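Local structure of 3-oxoacyl-(acyl-carrier protein) synthase II (Thermus thermophilus, 1J3N) at residues A[253-258]-A[401-406]; A[295-300]-A[349-354]; A[279-284]-A[390-395]. The protein catalyses, as a homodimeric condensing enzyme, the carbon-carbon bond-forming step of fatty acid elongation, in which a malonyl-ACP unit extends an acyl chain. All blocks are in the same frame, centred on the assembly; numbering follows the deposited sequence.

Contact 1 of 3, residues A[253-258]-A[401-406]; sequences AELVGF and AVLAFK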
loop_
_atom_site.group_PDB
_atom_site.type_symbol
_atom_site.label_atom_id
_atom_site.label_comp_id
_atom_site.label_asym_id
_atom_site.label_seq_id
_atom_site.Cartn_x
_atom_site.Cartn_y
_atom_site.Cartn_z
ATOM N N ALA A 253 5.593 -14.781 -20.680
ATOM C CA ALA A 253 6.561 -13.737 -20.988
ATOM C C ALA A 253 7.449 -13.495 -19.777
ATOM O O ALA A 253 7.285 -14.120 -18.725
ATOM C CB ALA A 253 5.839 -12.445 -21.352
ATOM N N GLU A 254 8.388 -12.574 -19.924
ATOM C CA GLU A 254 9.273 -12.245 -18.825
ATOM C C GLU A 254 9.036 -10.800 -18.394
ATOM O O GLU A 254 8.891 -9.917 -19.233
ATOM C CB GLU A 254 10.733 -12.407 -19.242
ATOM C CG GLU A 254 11.686 -12.477 -18.058
ATOM C CD GLU A 254 13.133 -12.214 -18.437
ATOM O OE1 GLU A 254 13.499 -12.440 -19.609
ATOM O OE2 GLU A 254 13.906 -11.790 -17.552
ATOM N N LEU A 255 8.964 -10.569 -17.086
ATOM C CA LEU A 255 8.804 -9.212 -16.560
ATOM C C LEU A 255 10.238 -8.712 -16.405
ATOM O O LEU A 255 10.934 -9.089 -15.467
ATOM C CB LEU A 255 8.094 -9.223 -15.202
ATOM C CG LEU A 255 7.966 -7.887 -14.458
ATOM C CD1 LEU A 255 7.412 -6.829 -15.379
ATOM C CD2 LEU A 255 7.063 -8.069 -13.246
ATOM N N VAL A 256 10.669 -7.868 -17.337
ATOM C CA VAL A 256 12.037 -7.354 -17.344
ATOM C C VAL A 256 12.267 -5.948 -16.776
ATOM O O VAL A 256 13.376 -5.621 -16.336
ATOM C CB VAL A 256 12.589 -7.386 -18.784
ATOM C CG1 VAL A 256 12.556 -8.811 -19.320
ATOM C CG2 VAL A 256 11.752 -6.492 -19.676
ATOM N N GLY A 257 11.244 -5.105 -16.786
ATOM C CA GLY A 257 11.445 -3.759 -16.281
ATOM C C GLY A 257 10.344 -3.190 -15.415
ATOM O O GLY A 257 9.167 -3.496 -15.602
ATOM N N PHE A 258 10.745 -2.351 -14.464
ATOM C CA PHE A 258 9.833 -1.698 -13.535
ATOM C C PHE A 258 10.314 -0.254 -13.354
ATOM O O PHE A 258 11.448 -0.012 -12.946
ATOM C CB PHE A 258 9.836 -2.458 -12.200
ATOM C CG PHE A 258 8.968 -1.846 -11.131
ATOM C CD1 PHE A 258 7.727 -1.295 -11.441
ATOM C CD2 PHE A 258 9.375 -1.870 -9.797
ATOM C CE1 PHE A 258 6.897 -0.779 -10.430
ATOM C CE2 PHE A 258 8.561 -1.363 -8.786
ATOM C CZ PHE A 258 7.320 -0.819 -9.102
ATOM N N ALA A 401 3.659 4.462 -12.673
ATOM C CA ALA A 401 4.274 3.146 -12.621
ATOM C C ALA A 401 4.194 2.525 -14.012
ATOM O O ALA A 401 3.127 2.497 -14.636
ATOM C CB ALA A 401 3.552 2.269 -11.596
ATOM N N VAL A 402 5.328 2.035 -14.490
ATOM C CA VAL A 402 5.420 1.420 -15.806
ATOM C C VAL A 402 6.099 0.050 -15.740
ATOM O O VAL A 402 7.106 -0.126 -15.050
ATOM C CB VAL A 402 6.236 2.318 -16.767
ATOM C CG1 VAL A 402 6.389 1.637 -18.123
ATOM C CG2 VAL A 402 5.552 3.667 -16.914
ATOM N N LEU A 403 5.532 -0.919 -16.453
ATOM C CA LEU A 403 6.100 -2.253 -16.492
ATOM C C LEU A 403 6.564 -2.529 -17.913
ATOM O O LEU A 403 5.923 -2.102 -18.880
ATOM C CB LEU A 403 5.067 -3.312 -16.069
ATOM C CG LEU A 403 4.614 -3.329 -14.601
ATOM C CD1 LEU A 403 3.638 -4.468 -14.391
ATOM C CD2 LEU A 403 5.802 -3.493 -13.677
ATOM N N ALA A 404 7.684 -3.231 -18.025
ATOM C CA ALA A 404 8.254 -3.599 -19.309
ATOM C C ALA A 404 8.265 -5.118 -19.409
ATOM O O ALA A 404 8.841 -5.806 -18.561
ATOM C CB ALA A 404 9.678 -3.055 -19.437
ATOM N N PHE A 405 7.634 -5.634 -20.457
ATOM C CA PHE A 405 7.557 -7.068 -20.676
ATOM C C PHE A 405 8.366 -7.491 -21.892
ATOM O O PHE A 405 8.436 -6.776 -22.889
ATOM C CB PHE A 405 6.095 -7.485 -20.847
ATOM C CG PHE A 405 5.299 -7.430 -19.567
ATOM C CD1 PHE A 405 5.516 -8.368 -18.556
ATOM C CD2 PHE A 405 4.330 -6.448 -19.374
ATOM C CE1 PHE A 405 4.775 -8.331 -17.372
ATOM C CE2 PHE A 405 3.584 -6.403 -18.189
ATOM C CZ PHE A 405 3.809 -7.347 -17.191
ATOM N N LYS A 406 8.977 -8.666 -21.801
ATOM C CA LYS A 406 9.782 -9.195 -22.896
ATOM C C LYS A 406 9.215 -10.515 -23.402
ATOM O O LYS A 406 8.893 -11.401 -22.611
ATOM C CB LYS A 406 11.228 -9.410 -22.436
ATOM C CG LYS A 406 12.088 -10.133 -23.457
ATOM C CD LYS A 406 13.486 -10.419 -22.926
ATOM C CE LYS A 406 14.295 -11.192 -23.959
ATOM N NZ LYS A 406 15.671 -11.489 -23.475
#
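The F405 ring has the backbone O of E254 at its edge, near the ring plane, and the F258 ring has V402 O placed likewise. Neither ring stacks flat on its aliphatic neighbour: L255 CD1 approaches F405 obliquely, 3.6 Å from CE1, and L403 CD2 approaches F258 obliquely, 3.7 Å from CD1. The two leucines meet at 4.1 Å between L255 CD1 and L403 CD2, joining both rings into one apolar row on one face of an antiparallel pair whose strand directions differ by 152°.

The other face holds E254, K406, A404 and G257. E254 and K406 lie side by side and point the same way, yet E254 OE1 stays 4.5 Å from K406 NZ, beyond salt-bridge range; outside the two segments, E254 OE1 forms a salt bridge with R3 NH1. Reciprocal backbone bonds link E254 and K406.

The regular pairing breaks at a classic beta bulge, where V256 and G257 together face A404. A404 O accepts two bonds, from V256 N at 3.0 Å and G257 N at 3.1 Å; the C=O...donor angles, 161° and 129°, place the first donor nearly in line with the carbonyl and the second well to one side. A404 CB rests directly on the G257 backbone, 3.7 Å from its CA. V256 crosses K406 at about a right angle, and V256 CG1 packs tightly on K406 CB at 3.4 Å.

Backbone bonds from A253 and L255 continue the sheet into strand 4-13, and those from A401 and L403 into strand 388-394. Helices 163-176 and 343-357 cover the aromatic face, consistent with the buried central helical layer of the thiolase fold, while helix 275-288 packs against V402 on the opposite face.

Contact 2 of 3, residues A[295-300]-A[349-354]; sequences VGYINA and IATVQA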
loop_
_atom_site.group_PDB
_atom_site.type_symbol
_atom_site.label_atom_id
_atom_site.label_comp_id
_atom_site.label_asym_id
_atom_site.label_seq_id
_atom_site.Cartn_x
_atom_site.Cartn_y
_atom_site.Cartn_z
ATOM N N VAL A 295 11.108 -1.309 -28.311
ATOM C CA VAL A 295 9.720 -1.488 -27.906
ATOM C C VAL A 295 8.814 -1.395 -29.125
ATOM O O VAL A 295 8.966 -0.490 -29.944
ATOM C CB VAL A 295 9.290 -0.409 -26.873
ATOM C CG1 VAL A 295 7.795 -0.522 -26.574
ATOM C CG2 VAL A 295 10.093 -0.577 -25.596
ATOM N N GLY A 296 7.886 -2.339 -29.243
ATOM C CA GLY A 296 6.959 -2.343 -30.360
ATOM C C GLY A 296 5.507 -2.146 -29.956
ATOM O O GLY A 296 4.653 -1.889 -30.806
ATOM N N TYR A 297 5.222 -2.263 -28.662
ATOM C CA TYR A 297 3.862 -2.087 -28.154
ATOM C C TYR A 297 3.802 -1.387 -26.795
ATOM O O TYR A 297 4.656 -1.608 -25.939
ATOM C CB TYR A 297 3.159 -3.445 -28.026
ATOM C CG TYR A 297 1.781 -3.359 -27.407
ATOM C CD1 TYR A 297 0.810 -2.517 -27.949
ATOM C CD2 TYR A 297 1.434 -4.137 -26.294
ATOM C CE1 TYR A 297 -0.469 -2.450 -27.413
ATOM C CE2 TYR A 297 0.147 -4.075 -25.743
ATOM C CZ TYR A 297 -0.797 -3.229 -26.315
ATOM O OH TYR A 297 -2.085 -3.173 -25.826
ATOM N N ILE A 298 2.785 -0.543 -26.616
ATOM C CA ILE A 298 2.571 0.160 -25.360
ATOM C C ILE A 298 1.112 0.070 -24.962
ATOM O O ILE A 298 0.242 0.596 -25.662
ATOM C CB ILE A 298 2.912 1.663 -25.441
ATOM C CG1 ILE A 298 4.391 1.868 -25.778
ATOM C CG2 ILE A 298 2.596 2.327 -24.109
ATOM C CD1 ILE A 298 4.818 3.336 -25.781
ATOM N N ASN A 299 0.829 -0.609 -23.857
ATOM C CA ASN A 299 -0.550 -0.680 -23.398
ATOM C C ASN A 299 -0.709 0.603 -22.615
ATOM O O ASN A 299 -0.278 0.703 -21.469
ATOM C CB ASN A 299 -0.796 -1.892 -22.494
ATOM C CG ASN A 299 -2.250 -2.005 -22.074
ATOM O OD1 ASN A 299 -2.697 -1.344 -21.132
ATOM N ND2 ASN A 299 -3.006 -2.826 -22.791
ATOM N N ALA A 300 -1.305 1.596 -23.265
ATOM C CA ALA A 300 -1.495 2.904 -22.670
ATOM C C ALA A 300 -2.414 2.922 -21.467
ATOM O O ALA A 300 -3.185 1.993 -21.231
ATOM C CB ALA A 300 -2.018 3.869 -23.715
ATOM N N ILE A 349 -2.105 -8.132 -17.784
ATOM C CA ILE A 349 -2.514 -9.415 -18.327
ATOM C C ILE A 349 -2.694 -9.297 -19.844
ATOM O O ILE A 349 -2.197 -10.131 -20.610
ATOM C CB ILE A 349 -3.816 -9.908 -17.656
ATOM C CG1 ILE A 349 -3.527 -10.225 -16.173
ATOM C CG2 ILE A 349 -4.347 -11.144 -18.390
ATOM C CD1 ILE A 349 -4.686 -10.820 -15.405
ATOM N N ALA A 350 -3.391 -8.249 -20.271
ATOM C CA ALA A 350 -3.628 -8.007 -21.687
ATOM C C ALA A 350 -2.293 -7.814 -22.409
ATOM O O ALA A 350 -2.099 -8.312 -23.522
ATOM C CB ALA A 350 -4.512 -6.765 -21.866
ATOM N N THR A 351 -1.372 -7.100 -21.767
ATOM C CA THR A 351 -0.060 -6.834 -22.356
ATOM C C THR A 351 0.758 -8.113 -22.493
ATOM O O THR A 351 1.463 -8.306 -23.482
ATOM C CB THR A 351 0.726 -5.803 -21.513
ATOM O OG1 THR A 351 -0.050 -4.600 -21.394
ATOM C CG2 THR A 351 2.054 -5.472 -22.178
ATOM N N VAL A 352 0.668 -8.989 -21.499
ATOM C CA VAL A 352 1.385 -10.258 -21.549
ATOM C C VAL A 352 0.759 -11.156 -22.618
ATOM O O VAL A 352 1.469 -11.887 -23.303
ATOM C CB VAL A 352 1.340 -10.983 -20.174
ATOM C CG1 VAL A 352 1.782 -12.427 -20.318
ATOM C CG2 VAL A 352 2.238 -10.264 -19.194
ATOM N N GLN A 353 -0.567 -11.083 -22.759
ATOM C CA GLN A 353 -1.294 -11.889 -23.745
ATOM C C GLN A 353 -0.955 -11.476 -25.179
ATOM O O GLN A 353 -0.909 -12.317 -26.075
ATOM C CB GLN A 353 -2.810 -11.779 -23.533
ATOM C CG GLN A 353 -3.312 -12.365 -22.215
ATOM C CD GLN A 353 -4.826 -12.301 -22.075
ATOM O OE1 GLN A 353 -5.443 -11.263 -22.322
ATOM N NE2 GLN A 353 -5.431 -13.411 -21.650
ATOM N N ALA A 354 -0.726 -10.184 -25.396
ATOM C CA ALA A 354 -0.380 -9.692 -26.725
ATOM C C ALA A 354 0.999 -10.208 -27.153
ATOM O O ALA A 354 1.215 -10.493 -28.326
ATOM C CB ALA A 354 -0.396 -8.173 -26.752
#
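N299 and Y297 meet T351, A350 and A354 where the short strand 297-299 packs on a buried helix of the thiolase-type C-terminal half. Strand and helix run roughly antiparallel, at 159°, with axes 9.1 Å apart, and the interface is small, 173 Å² in all.

The closest approach is T351 OG1 to N299 CB, 3.0 Å, the two side chains crossing obliquely; A350 CB reaches the amide end of N299. One helical turn along, Y297 brings CE2 to 4.3 Å from A354 CB, and T351 CG2 sits at the same distance from Y297 CE2. Both methyl groups approach the ring obliquely, so this is apolar packing and not a stack. No hydrogen bond spans the two segments.

Second-shell bonds set the polar ends. T351 OG1 lies anti to the carbonyl carbon (chi1 -57°), beside its own backbone N, and is hydrogen-bonded to E347 O, one turn back in the helix. Y297 OH is hydrogen-bonded to S330 OG on the neighbouring strand 328-330, and P361 touches both Y297 and A354. Farther out, strand 388-394 pairs with 297-299 through backbone bonds at L390, and F22 of helix 19-28 packs on A350 and Q353.

Within the strand, the backbone N of N299 lies over one face of the Y297 ring, 3.9 Å above its plane and offset toward the rim.

Contact 3 of 3, residues A[279-284]-A[390-395]; sequences LAMARA and LSNSFA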
loop_
_atom_site.group_PDB
_atom_site.type_symbol
_atom_site.label_atom_id
_atom_site.label_comp_id
_atom_site.label_asym_id
_atom_site.label_seq_id
_atom_site.Cartn_x
_atom_site.Cartn_y
_atom_site.Cartn_z
ATOM N N LEU A 279 9.183 10.273 -17.476
ATOM C CA LEU A 279 10.217 9.847 -16.547
ATOM C C LEU A 279 10.045 8.382 -16.139
ATOM O O LEU A 279 11.017 7.630 -16.094
ATOM C CB LEU A 279 10.193 10.747 -15.314
ATOM C CG LEU A 279 11.163 10.483 -14.164
ATOM C CD1 LEU A 279 12.583 10.365 -14.685
ATOM C CD2 LEU A 279 11.053 11.632 -13.162
ATOM N N ALA A 280 8.809 7.976 -15.847
ATOM C CA ALA A 280 8.539 6.596 -15.444
ATOM C C ALA A 280 8.801 5.609 -16.590
ATOM O O ALA A 280 9.324 4.521 -16.365
ATOM C CB ALA A 280 7.100 6.465 -14.948
ATOM N N MET A 281 8.428 5.973 -17.815
ATOM C CA MET A 281 8.680 5.077 -18.947
ATOM C C MET A 281 10.189 4.960 -19.169
ATOM O O MET A 281 10.710 3.869 -19.400
ATOM C CB MET A 281 8.015 5.585 -20.239
ATOM C CG MET A 281 6.502 5.399 -20.305
ATOM S SD MET A 281 5.825 5.862 -21.910
ATOM C CE MET A 281 5.694 7.624 -21.733
ATOM N N ALA A 282 10.891 6.087 -19.088
ATOM C CA ALA A 282 12.342 6.098 -19.285
ATOM C C ALA A 282 13.033 5.224 -18.243
ATOM O O ALA A 282 14.036 4.566 -18.529
ATOM C CB ALA A 282 12.878 7.532 -19.205
ATOM N N ARG A 283 12.496 5.217 -17.030
ATOM C CA ARG A 283 13.075 4.402 -15.973
ATOM C C ARG A 283 12.788 2.924 -16.188
ATOM O O ARG A 283 13.584 2.072 -15.788
ATOM C CB ARG A 283 12.555 4.856 -14.608
ATOM C CG ARG A 283 13.168 6.167 -14.175
ATOM C CD ARG A 283 12.480 6.774 -12.981
ATOM N NE ARG A 283 13.208 7.948 -12.517
ATOM C CZ ARG A 283 12.769 8.781 -11.580
ATOM N NH1 ARG A 283 11.595 8.576 -11.002
ATOM N NH2 ARG A 283 13.517 9.813 -11.212
ATOM N N ALA A 284 11.658 2.618 -16.822
ATOM C CA ALA A 284 11.307 1.222 -17.084
ATOM C C ALA A 284 12.239 0.667 -18.149
ATOM O O ALA A 284 12.659 -0.488 -18.078
ATOM C CB ALA A 284 9.867 1.115 -17.543
ATOM N N LEU A 390 5.445 -2.045 -23.217
ATOM C CA LEU A 390 5.283 -1.359 -21.942
ATOM C C LEU A 390 3.812 -1.345 -21.544
ATOM O O LEU A 390 2.923 -1.436 -22.398
ATOM C CB LEU A 390 5.784 0.090 -22.022
ATOM C CG LEU A 390 7.280 0.361 -22.215
ATOM C CD1 LEU A 390 7.528 1.858 -22.093
ATOM C CD2 LEU A 390 8.094 -0.404 -21.167
ATOM N N SER A 391 3.574 -1.238 -20.242
ATOM C CA SER A 391 2.238 -1.158 -19.677
ATOM C C SER A 391 2.251 0.085 -18.789
ATOM O O SER A 391 2.925 0.107 -17.764
ATOM C CB SER A 391 1.930 -2.394 -18.840
ATOM O OG SER A 391 0.553 -2.429 -18.513
ATOM N N ASN A 392 1.504 1.115 -19.180
ATOM C CA ASN A 392 1.486 2.366 -18.425
ATOM C C ASN A 392 0.354 2.543 -17.422
ATOM O O ASN A 392 -0.768 2.094 -17.640
ATOM C CB ASN A 392 1.465 3.569 -19.381
ATOM C CG ASN A 392 2.759 3.722 -20.176
ATOM O OD1 ASN A 392 3.808 3.216 -19.785
ATOM N ND2 ASN A 392 2.687 4.450 -21.291
ATOM N N SER A 393 0.669 3.231 -16.327
ATOM C CA SER A 393 -0.290 3.537 -15.271
ATOM C C SER A 393 0.111 4.863 -14.625
ATOM O O SER A 393 1.097 4.922 -13.885
ATOM C CB SER A 393 -0.308 2.421 -14.230
ATOM O OG SER A 393 -0.856 1.237 -14.783
ATOM N N PHE A 394 -0.657 5.918 -14.920
ATOM C CA PHE A 394 -0.405 7.271 -14.413
ATOM C C PHE A 394 -1.598 7.732 -13.584
ATOM O O PHE A 394 -2.542 8.315 -14.110
ATOM C CB PHE A 394 -0.169 8.215 -15.593
ATOM C CG PHE A 394 0.811 7.676 -16.601
ATOM C CD1 PHE A 394 2.057 7.205 -16.193
ATOM C CD2 PHE A 394 0.485 7.622 -17.951
ATOM C CE1 PHE A 394 2.965 6.685 -17.112
ATOM C CE2 PHE A 394 1.388 7.105 -18.880
ATOM C CZ PHE A 394 2.634 6.633 -18.455
ATOM N N ALA A 395 -1.505 7.502 -12.278
ATOM C CA ALA A 395 -2.565 7.762 -11.303
ATOM C C ALA A 395 -2.812 9.132 -10.684
ATOM O O ALA A 395 -2.010 10.053 -10.799
ATOM C CB ALA A 395 -2.414 6.755 -10.169
#
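M281 and N392 cross at about a right angle, the CG-SD part of the thioether facing the oxygen and nitrogen end of the carboxamide. The contact is double: M281 CG comes within 3.5 Å of N392 OD1, and N392 ND2 makes a weak hydrogen bond of 3.5 Å to M281 SD, bent to 144° at the hydrogen. N392 CG is anti to the carbonyl carbon (chi1 -68°), and although the bond from CA to CB does not aim at the helix, the amide beyond it does reach M281. The stronger partner of N392 ND2 is E312 OE2 on helix 306-324, so the sulfur supplements a grip already made. N392 OD1, by contrast, is buried here and has no polar partner in the model.

L390 and F394 flank N392 on the same side of the strand. L390 spreads its two methyl groups over successive turns of the helix: L390 CD1 is 4.1 Å from M281 CG, and L390 CD2 is 4.3 Å from A284 CB. F394 presents its ring edge, with M281 CG near the ring plane and 4.5 Å from F394 CZ. M281 is therefore the residue that meets all three strand side chains, and helix 306-324 closes on it through A315 and I316. R283 reaches T151 O of the second subunit through NH1, placing another side of this helix at the dimer interface.

The helix and strand segments run at 147° with axes 9.9 Å apart. Helix 275-288 links strand 253-262 to strand 297-299, which run in the same direction in one sheet with strands 399-406 and 388-394 between them. This is a beta-alpha-beta crossover, and its helix lying on the sheet fits an outer helical layer of the alpha-beta-alpha-beta-alpha thiolase fold.

Overall arrangement
All three contacts are buried and bear on one mixed sheet, in which strands 253-262, 399-406, 388-394 and 297-299 follow one another. Contact 1 is strand pairing, held by backbone bonds; contacts 2 and 3 are helix-on-sheet packing from opposite faces. On the inner face, F405 of contact 1 touches T351 and V352 of contact 2. On the outer one, A404 and V402 of contact 1 pack on L390 and N392 of contact 3. Segment 390-395 is the shared neighbour, bonded through its backbone to both 401-406 and 295-300. Contacts 1 and 3 both reach the second subunit, through F258 and through L279 and R283, whereas no other chain touches contact 2.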